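Local coordinates for Pab-dependent poly(a)-specific ribonuclease subunit PAN2 (Neurospora crassa, PDB 4CZX), which probably serves as the catalytic subunit of the PAN complex that shortens mRNA poly(A) tails, represented here by its N-terminal WD40 domain, at residues 162-167 against 232-237; 174-179 against 203-208; 67-72 against 105-110; 86-91 against 127-132. All coordinates share one frame; numbering follows the deposited sequence.

Contact 1 (162-167 against 232-237)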
loop_
_atom_site.group_PDB
_atom_site.type_symbol
_atom_site.label_atom_id
_atom_site.label_comp_id
_atom_site.label_asym_id
_atom_site.label_seq_id
_atom_site.Cartn_x
_atom_site.Cartn_y
_atom_site.Cartn_z
ATOM N N SER A 162 37.605 14.808 24.154
ATOM C CA SER A 162 38.790 15.536 23.716
ATOM C C SER A 162 39.969 14.948 24.456
ATOM O O SER A 162 40.489 13.899 24.071
ATOM C CB SER A 162 38.666 17.042 23.975
ATOM O OG SER A 162 38.253 17.319 25.308
ATOM N N ARG A 163 40.383 15.623 25.524
ATOM C CA ARG A 163 41.375 15.089 26.454
ATOM C C ARG A 163 40.680 14.107 27.398
ATOM O O ARG A 163 41.244 13.085 27.788
ATOM C CB ARG A 163 42.041 16.223 27.242
ATOM C CG ARG A 163 43.210 15.771 28.105
ATOM C CD ARG A 163 43.771 16.906 28.970
ATOM N NE ARG A 163 44.191 18.070 28.193
ATOM C CZ ARG A 163 45.457 18.395 27.949
ATOM N NH1 ARG A 163 46.441 17.637 28.419
ATOM N NH2 ARG A 163 45.739 19.479 27.235
ATOM N N TYR A 164 39.446 14.454 27.755
ATOM C CA TYR A 164 38.577 13.652 28.613
ATOM C C TYR A 164 37.210 13.637 27.967
ATOM O O TYR A 164 36.967 14.381 27.018
ATOM C CB TYR A 164 38.465 14.236 30.031
ATOM C CG TYR A 164 39.787 14.509 30.712
ATOM C CD1 TYR A 164 40.597 13.466 31.145
ATOM C CD2 TYR A 164 40.225 15.806 30.916
ATOM C CE1 TYR A 164 41.810 13.709 31.759
ATOM C CE2 TYR A 164 41.434 16.065 31.534
ATOM C CZ TYR A 164 42.222 15.012 31.956
ATOM O OH TYR A 164 43.425 15.261 32.569
ATOM N N ILE A 165 36.307 12.816 28.489
ATOM C CA ILE A 165 34.927 12.859 28.038
ATOM C C ILE A 165 34.220 13.975 28.795
ATOM O O ILE A 165 34.068 13.903 30.008
ATOM C CB ILE A 165 34.199 11.515 28.258
ATOM C CG1 ILE A 165 34.820 10.431 27.373
ATOM C CG2 ILE A 165 32.708 11.646 27.959
ATOM C CD1 ILE A 165 34.308 9.034 27.675
ATOM N N CYS A 166 33.814 15.012 28.072
ATOM C CA CYS A 166 33.125 16.127 28.698
ATOM C C CYS A 166 31.634 15.904 28.574
ATOM O O CYS A 166 31.079 15.786 27.473
ATOM C CB CYS A 166 33.544 17.456 28.080
ATOM S SG CYS A 166 35.327 17.751 28.194
ATOM N N ALA A 167 30.993 15.846 29.733
ATOM C CA ALA A 167 29.634 15.341 29.834
ATOM C C ALA A 167 28.704 16.385 30.435
ATOM O O ALA A 167 28.748 16.639 31.638
ATOM C CB ALA A 167 29.619 14.075 30.672
ATOM N N LYS A 232 43.479 21.633 30.509
ATOM C CA LYS A 232 44.875 21.313 30.741
ATOM C C LYS A 232 45.177 21.340 32.236
ATOM O O LYS A 232 45.754 20.403 32.784
ATOM C CB LYS A 232 45.773 22.294 29.980
ATOM C CG LYS A 232 47.246 21.911 29.919
ATOM C CD LYS A 232 48.067 23.040 29.306
ATOM C CE LYS A 232 49.564 22.800 29.455
ATOM N NZ LYS A 232 50.009 21.580 28.723
ATOM N N ASN A 233 44.758 22.413 32.895
ATOM C CA ASN A 233 45.027 22.584 34.315
ATOM C C ASN A 233 43.805 22.349 35.204
ATOM O O ASN A 233 43.851 22.615 36.405
ATOM C CB ASN A 233 45.598 23.986 34.560
ATOM C CG ASN A 233 46.769 24.304 33.639
ATOM O OD1 ASN A 233 47.879 23.810 33.835
ATOM N ND2 ASN A 233 46.521 25.125 32.622
ATOM N N MET A 234 42.719 21.860 34.599
ATOM C CA MET A 234 41.487 21.480 35.307
ATOM C C MET A 234 40.928 22.540 36.251
ATOM O O MET A 234 40.682 22.262 37.423
ATOM C CB MET A 234 41.707 20.184 36.091
ATOM C CG MET A 234 41.965 18.969 35.211
ATOM S SD MET A 234 40.524 18.514 34.224
ATOM C CE MET A 234 39.599 17.534 35.399
ATOM N N SER A 235 40.708 23.748 35.739
ATOM C CA SER A 235 40.094 24.807 36.532
ATOM C C SER A 235 39.260 25.726 35.648
ATOM O O SER A 235 39.484 25.815 34.441
ATOM C CB SER A 235 41.159 25.619 37.290
ATOM O OG SER A 235 41.924 26.416 36.403
ATOM N N ALA A 236 38.302 26.417 36.252
ATOM C CA ALA A 236 37.443 27.312 35.491
ATOM C C ALA A 236 38.236 28.526 35.027
ATOM O O ALA A 236 39.207 28.928 35.665
ATOM C CB ALA A 236 36.229 27.744 36.320
ATOM N N MET A 237 37.821 29.098 33.906
ATOM C CA MET A 237 38.414 30.325 33.396
ATOM C C MET A 237 37.372 31.432 33.425
ATOM O O MET A 237 36.202 31.187 33.735
ATOM C CB MET A 237 38.951 30.110 31.977
ATOM C CG MET A 237 40.210 29.242 31.932
ATOM S SD MET A 237 40.699 28.736 30.267
ATOM C CE MET A 237 40.767 30.320 29.437
HETATM O O HOH W 1 49.372 18.431 28.161
HETATM O O HOH W 2 44.346 17.638 32.720
#

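Contact 2 (174-179 against 203-208)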
loop_
_atom_site.group_PDB
_atom_site.type_symbol
_atom_site.label_atom_id
_atom_site.label_comp_id
_atom_site.label_asym_id
_atom_site.label_seq_id
_atom_site.Cartn_x
_atom_site.Cartn_y
_atom_site.Cartn_z
ATOM N N VAL A 174 28.753 20.295 34.220
ATOM C CA VAL A 174 29.557 19.473 33.336
ATOM C C VAL A 174 30.379 18.492 34.160
ATOM O O VAL A 174 31.122 18.899 35.046
ATOM C CB VAL A 174 30.486 20.328 32.471
ATOM C CG1 VAL A 174 31.412 19.424 31.629
ATOM C CG2 VAL A 174 29.662 21.220 31.569
ATOM N N ASN A 175 30.219 17.198 33.887
ATOM C CA ASN A 175 31.101 16.194 34.482
ATOM C C ASN A 175 32.270 15.904 33.549
ATOM O O ASN A 175 32.074 15.669 32.360
ATOM C CB ASN A 175 30.351 14.888 34.778
ATOM C CG ASN A 175 29.350 15.028 35.899
ATOM O OD1 ASN A 175 29.460 15.920 36.742
ATOM N ND2 ASN A 175 28.372 14.135 35.928
ATOM N N ILE A 176 33.480 15.924 34.092
ATOM C CA ILE A 176 34.652 15.549 33.321
ATOM C C ILE A 176 34.984 14.101 33.647
ATOM O O ILE A 176 35.400 13.781 34.763
ATOM C CB ILE A 176 35.834 16.475 33.621
ATOM C CG1 ILE A 176 35.408 17.926 33.405
ATOM C CG2 ILE A 176 37.051 16.127 32.751
ATOM C CD1 ILE A 176 36.389 18.917 33.938
ATOM N N LEU A 177 34.782 13.231 32.666
ATOM C CA LEU A 177 34.887 11.792 32.874
ATOM C C LEU A 177 36.197 11.216 32.361
ATOM O O LEU A 177 36.640 11.544 31.260
ATOM C CB LEU A 177 33.735 11.066 32.182
ATOM C CG LEU A 177 32.303 11.530 32.406
ATOM C CD1 LEU A 177 31.373 10.610 31.615
ATOM C CD2 LEU A 177 31.961 11.511 33.878
ATOM N N ASP A 178 36.807 10.353 33.163
ATOM C CA ASP A 178 37.972 9.610 32.714
ATOM C C ASP A 178 37.559 8.776 31.497
ATOM O O ASP A 178 36.574 8.035 31.543
ATOM C CB ASP A 178 38.515 8.724 33.831
ATOM C CG ASP A 178 39.793 8.008 33.435
ATOM O OD1 ASP A 178 39.709 7.034 32.656
ATOM O OD2 ASP A 178 40.869 8.427 33.901
ATOM N N PRO A 179 38.287 8.919 30.382
ATOM C CA PRO A 179 37.856 8.246 29.148
ATOM C C PRO A 179 38.065 6.735 29.169
ATOM O O PRO A 179 37.480 6.034 28.348
ATOM C CB PRO A 179 38.728 8.899 28.074
ATOM C CG PRO A 179 39.954 9.335 28.808
ATOM C CD PRO A 179 39.484 9.752 30.178
ATOM N N ASP A 203 42.343 21.426 25.166
ATOM C CA ASP A 203 42.692 22.386 26.218
ATOM C C ASP A 203 41.512 23.114 26.878
ATOM O O ASP A 203 41.682 23.716 27.946
ATOM C CB ASP A 203 43.657 23.441 25.677
ATOM C CG ASP A 203 44.993 22.854 25.274
ATOM O OD1 ASP A 203 45.352 21.760 25.772
ATOM O OD2 ASP A 203 45.683 23.500 24.460
ATOM N N PHE A 204 40.334 23.089 26.256
ATOM C CA PHE A 204 39.201 23.857 26.774
ATOM C C PHE A 204 37.860 23.143 26.712
ATOM O O PHE A 204 37.631 22.297 25.848
ATOM C CB PHE A 204 39.045 25.178 26.008
ATOM C CG PHE A 204 40.261 26.061 26.054
ATOM C CD1 PHE A 204 40.482 26.907 27.129
ATOM C CD2 PHE A 204 41.171 26.055 25.012
ATOM C CE1 PHE A 204 41.615 27.726 27.163
ATOM C CE2 PHE A 204 42.304 26.869 25.045
ATOM C CZ PHE A 204 42.513 27.704 26.120
ATOM N N ILE A 205 36.973 23.510 27.635
ATOM C CA ILE A 205 35.540 23.306 27.447
ATOM C C ILE A 205 34.856 24.660 27.316
ATOM O O ILE A 205 35.219 25.612 28.017
ATOM C CB ILE A 205 34.877 22.551 28.610
ATOM C CG1 ILE A 205 35.741 21.383 29.083
ATOM C CG2 ILE A 205 33.451 22.105 28.213
ATOM C CD1 ILE A 205 35.169 20.690 30.308
ATOM N N VAL A 206 33.879 24.748 26.417
ATOM C CA VAL A 206 33.050 25.942 26.312
ATOM C C VAL A 206 31.574 25.538 26.273
ATOM O O VAL A 206 31.201 24.546 25.643
ATOM C CB VAL A 206 33.406 26.794 25.070
ATOM C CG1 VAL A 206 34.686 27.590 25.304
ATOM C CG2 VAL A 206 33.506 25.912 23.807
ATOM N N THR A 207 30.728 26.285 26.981
ATOM C CA THR A 207 29.307 25.957 27.001
ATOM C C THR A 207 28.430 27.185 26.873
ATOM O O THR A 207 28.837 28.299 27.232
ATOM C CB THR A 207 28.874 25.219 28.297
ATOM O OG1 THR A 207 29.071 26.078 29.430
ATOM C CG2 THR A 207 29.643 23.907 28.475
ATOM N N CYS A 208 27.225 26.952 26.360
ATOM C CA CYS A 208 26.145 27.929 26.375
ATOM C C CYS A 208 24.984 27.346 27.176
ATOM O O CYS A 208 24.763 26.146 27.153
ATOM C CB CYS A 208 25.681 28.254 24.952
ATOM S SG CYS A 208 26.970 28.896 23.885
#

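Contact 3 (67-72 against 105-110). With PO4 (phosphate ion), chain D.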
loop_
_atom_site.group_PDB
_atom_site.type_symbol
_atom_site.label_atom_id
_atom_site.label_comp_id
_atom_site.label_asym_id
_atom_site.label_seq_id
_atom_site.Cartn_x
_atom_site.Cartn_y
_atom_site.Cartn_z
ATOM N N ILE A 67 16.733 6.820 9.881
ATOM C CA ILE A 67 17.678 6.002 10.640
ATOM C C ILE A 67 17.048 5.281 11.852
ATOM O O ILE A 67 17.722 4.507 12.533
ATOM C CB ILE A 67 18.920 6.862 11.082
ATOM C CG1 ILE A 67 18.531 8.110 11.888
ATOM C CG2 ILE A 67 19.685 7.308 9.841
ATOM C CD1 ILE A 67 18.247 7.870 13.367
ATOM N N HIS A 68 15.764 5.519 12.117
ATOM C CA HIS A 68 15.046 4.738 13.132
ATOM C C HIS A 68 13.539 4.841 12.856
ATOM O O HIS A 68 13.140 5.659 12.033
ATOM C CB HIS A 68 15.412 5.194 14.564
ATOM C CG HIS A 68 15.035 6.609 14.894
ATOM N ND1 HIS A 68 15.572 7.274 15.978
ATOM C CD2 HIS A 68 14.169 7.472 14.313
ATOM C CE1 HIS A 68 15.070 8.493 16.035
ATOM N NE2 HIS A 68 14.205 8.636 15.046
ATOM N N PRO A 69 12.710 4.009 13.515
ATOM C CA PRO A 69 11.254 4.148 13.314
ATOM C C PRO A 69 10.798 5.571 13.616
ATOM O O PRO A 69 11.281 6.158 14.588
ATOM C CB PRO A 69 10.659 3.158 14.314
ATOM C CG PRO A 69 11.739 2.158 14.549
ATOM C CD PRO A 69 13.032 2.903 14.436
ATOM N N GLU A 70 9.902 6.132 12.805
ATOM C CA GLU A 70 9.586 7.558 12.948
ATOM C C GLU A 70 8.935 7.896 14.292
ATOM O O GLU A 70 9.010 9.036 14.740
ATOM C CB GLU A 70 8.693 8.039 11.803
ATOM C CG GLU A 70 7.307 7.455 11.776
ATOM C CD GLU A 70 6.700 7.549 10.390
ATOM O OE1 GLU A 70 6.316 8.664 9.975
ATOM O OE2 GLU A 70 6.637 6.511 9.702
ATOM N N THR A 71 8.330 6.906 14.943
ATOM C CA THR A 71 7.792 7.087 16.292
ATOM C C THR A 71 8.869 7.272 17.370
ATOM O O THR A 71 8.571 7.678 18.497
ATOM C CB THR A 71 6.892 5.897 16.669
ATOM O OG1 THR A 71 7.573 4.670 16.374
ATOM C CG2 THR A 71 5.619 5.956 15.856
ATOM N N ASP A 72 10.121 6.992 17.025
ATOM C CA ASP A 72 11.237 7.199 17.947
ATOM C C ASP A 72 11.560 8.670 18.146
ATOM O O ASP A 72 12.231 9.030 19.103
ATOM C CB ASP A 72 12.499 6.484 17.454
ATOM C CG ASP A 72 12.502 5.000 17.777
ATOM O OD1 ASP A 72 11.471 4.470 18.256
ATOM O OD2 ASP A 72 13.544 4.353 17.542
ATOM N N SER A 105 22.719 -2.071 13.465
ATOM C CA SER A 105 21.560 -1.505 14.143
ATOM C C SER A 105 21.518 -2.043 15.563
ATOM O O SER A 105 21.543 -3.251 15.776
ATOM C CB SER A 105 20.270 -1.852 13.384
ATOM O OG SER A 105 19.132 -1.279 14.016
ATOM N N ILE A 106 21.491 -1.145 16.542
ATOM C CA ILE A 106 21.447 -1.567 17.925
ATOM C C ILE A 106 20.220 -0.951 18.594
ATOM O O ILE A 106 20.069 0.269 18.652
ATOM C CB ILE A 106 22.738 -1.171 18.686
ATOM C CG1 ILE A 106 23.963 -1.820 18.025
ATOM C CG2 ILE A 106 22.639 -1.580 20.144
ATOM C CD1 ILE A 106 25.299 -1.436 18.664
ATOM N N ARG A 107 19.328 -1.809 19.070
ATOM C CA ARG A 107 18.113 -1.358 19.736
ATOM C C ARG A 107 18.024 -2.110 21.053
ATOM O O ARG A 107 17.316 -3.114 21.170
ATOM C CB ARG A 107 16.877 -1.593 18.862
ATOM C CG ARG A 107 15.639 -0.814 19.327
ATOM C CD ARG A 107 14.405 -1.050 18.451
ATOM N NE ARG A 107 13.295 -0.236 18.946
ATOM C CZ ARG A 107 13.081 1.034 18.594
ATOM N NH1 ARG A 107 13.876 1.630 17.713
ATOM N NH2 ARG A 107 12.070 1.709 19.123
ATOM N N HIS A 108 18.783 -1.624 22.029
ATOM C CA HIS A 108 18.966 -2.283 23.322
ATOM C C HIS A 108 17.858 -1.858 24.293
ATOM O O HIS A 108 17.385 -0.720 24.228
ATOM C CB HIS A 108 20.360 -1.926 23.862
ATOM C CG HIS A 108 20.789 -2.711 25.061
ATOM N ND1 HIS A 108 20.388 -2.395 26.343
ATOM C CD2 HIS A 108 21.634 -3.761 25.180
ATOM C CE1 HIS A 108 20.946 -3.235 27.196
ATOM N NE2 HIS A 108 21.709 -4.072 26.516
ATOM N N GLU A 109 17.443 -2.768 25.177
ATOM C CA GLU A 109 16.382 -2.483 26.148
ATOM C C GLU A 109 16.698 -1.303 27.060
ATOM O O GLU A 109 15.794 -0.626 27.523
ATOM C CB GLU A 109 16.099 -3.711 27.013
ATOM C CG GLU A 109 15.415 -4.843 26.275
ATOM C CD GLU A 109 15.068 -6.009 27.191
ATOM O OE1 GLU A 109 15.159 -5.844 28.432
ATOM O OE2 GLU A 109 14.710 -7.090 26.667
ATOM N N SER A 110 17.977 -1.059 27.318
ATOM C CA SER A 110 18.368 0.030 28.211
ATOM C C SER A 110 18.440 1.363 27.476
ATOM O O SER A 110 18.768 2.389 28.068
ATOM C CB SER A 110 19.711 -0.274 28.872
ATOM O OG SER A 110 19.604 -1.388 29.745
HETATM P P PO4 D . 10.251 -1.343 20.978
HETATM O O1 PO4 D . 10.142 -1.276 22.484
HETATM O O2 PO4 D . 9.897 0.011 20.405
HETATM O O3 PO4 D . 11.659 -1.724 20.589
HETATM O O4 PO4 D . 9.298 -2.390 20.443
#

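Contact 4 (86-91 against 127-132). With PO4 (phosphate ion), chain D.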
loop_
_atom_site.group_PDB
_atom_site.type_symbol
_atom_site.label_atom_id
_atom_site.label_comp_id
_atom_site.label_asym_id
_atom_site.label_seq_id
_atom_site.Cartn_x
_atom_site.Cartn_y
_atom_site.Cartn_z
ATOM N N ILE A 86 27.509 7.404 12.306
ATOM C CA ILE A 86 26.734 6.885 13.425
ATOM C C ILE A 86 25.626 7.877 13.784
ATOM O O ILE A 86 25.854 9.090 13.875
ATOM C CB ILE A 86 27.621 6.597 14.646
ATOM C CG1 ILE A 86 28.877 5.823 14.212
ATOM C CG2 ILE A 86 26.854 5.813 15.713
ATOM C CD1 ILE A 86 29.831 5.550 15.342
ATOM N N PHE A 87 24.423 7.342 13.935
ATOM C CA PHE A 87 23.211 8.134 14.171
ATOM C C PHE A 87 22.591 7.740 15.504
ATOM O O PHE A 87 22.398 6.549 15.769
ATOM C CB PHE A 87 22.182 7.905 13.054
ATOM C CG PHE A 87 22.725 8.075 11.654
ATOM C CD1 PHE A 87 23.256 6.988 10.952
ATOM C CD2 PHE A 87 22.639 9.304 11.019
ATOM C CE1 PHE A 87 23.737 7.138 9.633
ATOM C CE2 PHE A 87 23.097 9.473 9.723
ATOM C CZ PHE A 87 23.655 8.388 9.015
ATOM N N LEU A 88 22.247 8.723 16.333
ATOM C CA LEU A 88 21.643 8.426 17.628
ATOM C C LEU A 88 20.190 8.896 17.689
ATOM O O LEU A 88 19.877 10.036 17.353
ATOM C CB LEU A 88 22.433 9.077 18.783
ATOM C CG LEU A 88 21.955 8.649 20.183
ATOM C CD1 LEU A 88 23.128 8.527 21.140
ATOM C CD2 LEU A 88 20.915 9.612 20.790
ATOM N N GLY A 89 19.309 7.999 18.122
ATOM C CA GLY A 89 17.933 8.349 18.441
ATOM C C GLY A 89 17.690 7.967 19.889
ATOM O O GLY A 89 18.551 7.342 20.515
ATOM N N SER A 90 16.526 8.327 20.427
ATOM C CA SER A 90 16.227 8.034 21.823
ATOM C C SER A 90 16.233 6.550 22.159
ATOM O O SER A 90 16.513 6.180 23.300
ATOM C CB SER A 90 14.866 8.630 22.208
ATOM O OG SER A 90 15.025 10.003 22.498
ATOM N N ARG A 91 15.911 5.703 21.178
ATOM C CA ARG A 91 15.693 4.279 21.443
ATOM C C ARG A 91 16.735 3.366 20.792
ATOM O O ARG A 91 16.689 2.140 20.956
ATOM C CB ARG A 91 14.292 3.852 20.957
ATOM C CG ARG A 91 13.133 4.633 21.603
ATOM C CD ARG A 91 13.053 4.373 23.103
ATOM N NE ARG A 91 13.178 2.949 23.380
ATOM C CZ ARG A 91 12.180 2.072 23.286
ATOM N NH1 ARG A 91 10.963 2.479 22.945
ATOM N NH2 ARG A 91 12.399 0.788 23.540
ATOM N N ILE A 127 32.237 3.832 21.277
ATOM C CA ILE A 127 31.487 4.999 21.708
ATOM C C ILE A 127 30.790 4.785 23.044
ATOM O O ILE A 127 30.498 3.656 23.444
ATOM C CB ILE A 127 30.424 5.423 20.673
ATOM C CG1 ILE A 127 29.471 4.263 20.362
ATOM C CG2 ILE A 127 31.082 5.968 19.424
ATOM C CD1 ILE A 127 28.353 4.644 19.400
ATOM N N LEU A 128 30.541 5.894 23.729
ATOM C CA LEU A 128 29.731 5.913 24.938
ATOM C C LEU A 128 28.399 6.558 24.595
ATOM O O LEU A 128 28.378 7.594 23.935
ATOM C CB LEU A 128 30.440 6.693 26.045
ATOM C CG LEU A 128 29.646 6.957 27.329
ATOM C CD1 LEU A 128 29.438 5.677 28.133
ATOM C CD2 LEU A 128 30.360 8.023 28.180
ATOM N N VAL A 129 27.285 5.963 25.016
ATOM C CA VAL A 129 25.999 6.588 24.739
ATOM C C VAL A 129 25.243 6.729 26.053
ATOM O O VAL A 129 25.341 5.879 26.941
ATOM C CB VAL A 129 25.146 5.807 23.686
ATOM C CG1 VAL A 129 25.973 5.512 22.410
ATOM C CG2 VAL A 129 24.550 4.537 24.267
ATOM N N ALA A 130 24.523 7.833 26.180
ATOM C CA ALA A 130 23.824 8.172 27.418
ATOM C C ALA A 130 22.656 9.090 27.107
ATOM O O ALA A 130 22.466 9.508 25.962
ATOM C CB ALA A 130 24.778 8.837 28.416
ATOM N N GLY A 131 21.863 9.410 28.123
ATOM C CA GLY A 131 20.784 10.347 27.918
ATOM C C GLY A 131 20.041 10.651 29.196
ATOM O O GLY A 131 20.608 10.622 30.291
ATOM N N TRP A 132 18.751 10.926 29.060
ATOM C CA TRP A 132 17.949 11.269 30.225
ATOM C C TRP A 132 17.404 9.971 30.818
ATOM O O TRP A 132 16.220 9.669 30.730
ATOM C CB TRP A 132 16.837 12.254 29.847
ATOM C CG TRP A 132 17.359 13.626 29.457
ATOM C CD1 TRP A 132 18.647 13.959 29.128
ATOM C CD2 TRP A 132 16.604 14.841 29.377
ATOM N NE1 TRP A 132 18.734 15.301 28.833
ATOM C CE2 TRP A 132 17.493 15.863 28.975
ATOM C CE3 TRP A 132 15.254 15.162 29.591
ATOM C CZ2 TRP A 132 17.079 17.183 28.794
ATOM C CZ3 TRP A 132 14.846 16.466 29.402
ATOM C CH2 TRP A 132 15.754 17.464 29.011
HETATM P P PO4 D . 10.251 -1.343 20.978
HETATM O O1 PO4 D . 10.142 -1.276 22.484
HETATM O O2 PO4 D . 9.897 0.011 20.405
HETATM O O3 PO4 D . 11.659 -1.724 20.589
HETATM O O4 PO4 D . 9.298 -2.390 20.443
#

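Contact 1 (162-167 against 232-237)
Two like-charged side chains lie against each other here: Lys-232 lays its CB over one face of the Arg-163 guanidinium, and NH2 of Arg-163 sits 3.9 Å from CG of Lys-232. The lysine is met along its aliphatic part, and its ammonium stays out of direct contact, 5.0 Å from NZ to Arg-163 NH2. One water accepts from Arg-163 NH1 at 3.0 Å and, weakly, from Lys-232 NZ. The arginine's charge is answered by Asp-203, while its NE is bound to the carbonyl of Asn-202. With an alanine here, Asp-203 would probably lose this counter-charge and the Asn-202 carbonyl this donor. Tyr-164 makes the second junction. Met-234 brings SD obliquely to the ring, 3.7 Å from CE2 of Tyr-164, a Met-aromatic contact that chi2 of the methionine (-67°) permits by folding its chain back. A second water spans the gap, 2.6 Å from Tyr-164 OH, and donates to the Lys-232 carbonyl oxygen. Met-234 and Ser-235 together face Asp-230, which makes a G1 bulge. Turns from adjoining four-stranded blades thus meet at the surface, as expected of a WD40 beta-propeller.

Contact 2 (174-179 against 203-208)
Ile-205, one residue into strand 204-208, is the first of its segment to meet Val-174 and Ile-176. Its CG1 lies anti to the carbonyl carbon (chi1 -42°) and the chain continues extended, which carries CD1 across to two partners. Val-174 faces it tip to tip, its CG1 4.2 Å from Ile-205 CD1. Ile-176 arrives at a slant and offers CG1, 4.2 Å from that same Ile-205 CD1, so a single methyl group serves both residues of the opposing strand. Cys-166, Trp-188 and Phe-229 also touch Ile-205 and close this part of the core around it. Val-206 turns to the other face of its sheet, where it packs on Val-226. Thr-207 then returns to the interface. Its CG2 slides past Val-174 in the opposite direction, 4.1 Å from Val-174 CG2, while OG1, held between the backbone N and the carbonyl carbon (chi1 63°), is hydrogen-bonded to NE2 of His-191. The methyl is thereby kept for the valine and the hydroxyl for the histidine, a pairing that recalls the His-Ser/Thr part of the WD40 structural tetrad. The two strands belong to neighbouring propeller blades; their axes come within 10.5 Å and run close to antiparallel, at 155°, too far apart to pair as a sheet. With no hydrogen bond between the segments, cohesion across this buried seam must come from van der Waals contact and the exclusion of water, the one polar side-chain atom of the threonine, OG1, being satisfied by His-191.

Contact 3 (67-72 against 105-110)
Asp-72 and Arg-107 form a two-bonded salt bridge on the surface of the propeller, between the connection that follows strand 60-66 and the loop just past strand 102-106, the last strand of the next blade. The guanidinium meets the carboxylate end-on: NH2 of Arg-107 donates to OD1 of Asp-72 at 3.0 Å in a nearly straight bond (175°), and NH1 of Arg-107 to OD2 of Asp-72 at 2.7 Å. Both oxygens use their syn lone pairs, and the two planes are only 19° apart. An arginine chain extended from CG to NE (chi3 -178°) spans the gap. Pro-69 approaches the same guanidinium obliquely, with CD 3.6 Å from Arg-107 NH1, and packs on an aromatic side chain of another protein chain. The acid is set in place from behind: its CB sits over the centre of the His-68 ring, and its backbone N bonds to the Pro-69 carbonyl. A phosphate ion, probably from the crystallisation liquor, takes another edge of the arginine, accepting from NE of Arg-107 through O3 at 2.8 Å and from NH2 of Arg-107 through O2 at 3.0 Å. NH2 therefore serves two anions. Held near its own plane by the carboxylate and, in this crystal, by the phosphate, the guanidinium is probably restrained from turning, and both anions would be expected to stabilise its positive charge.

Contact 4 (86-91 against 127-132)
Ile-86 points its CG2 methyl at the end of Ile-127, and the two meet tip to tip, 4.1 Å from Ile-86 CG2 to Ile-127 CD1. Ile-127 can reach that far because its CG1 stands between the backbone N and the carbonyl carbon (chi1 56°), with CD1 extended beyond it. Two residues on, Leu-88 lies opposite Val-129, the CA atoms 8.5 Å apart; the leucine was modelled in two conformers, so its side-chain contact is less certain. Strands 85-88 and 126-131 are each the second strand of their blades, and the seam is that of a WD40 propeller, where adjacent sheets pack through aliphatic side chains. Met-117, from the first strand of the later blade, touches Ile-86 and Val-129 and fills in beside them. Past the strand the chain emerges at Arg-91, whose side chain folds at chi2 (-64°) and again at chi3. Its NH2 donates to O1 of the phosphate at 3.2 Å, near the guanidinium plane, and NE is bound to the carbonyl of Met-111. A leucine in its place would probably leave the Met-111 carbonyl without this donor and the phosphate with one cation fewer. Ser-90, just before it, uses OG to join Arg-76 and Asp-113.

How the contacts relate
From the N terminus, contact 3 opens first at 67-72, and contact 4 opens at 86-91 before contact 3 closes at 105-110; contact 4 closes later, at 127-132, so the two loops cross. They share the blade formed by residues 77-106, which contact 3 ties to the connection before it and contact 4 to the next blade. Both also reach one phosphate. Further on, contact 1 runs from 162-167 to 232-237 and encloses contact 2, nested within it; together they join the blades formed by residues 156-189 and 194-241, one at the surface and one in the core. The pairs lie in series, bridged where Ile-165 packs on Leu-128.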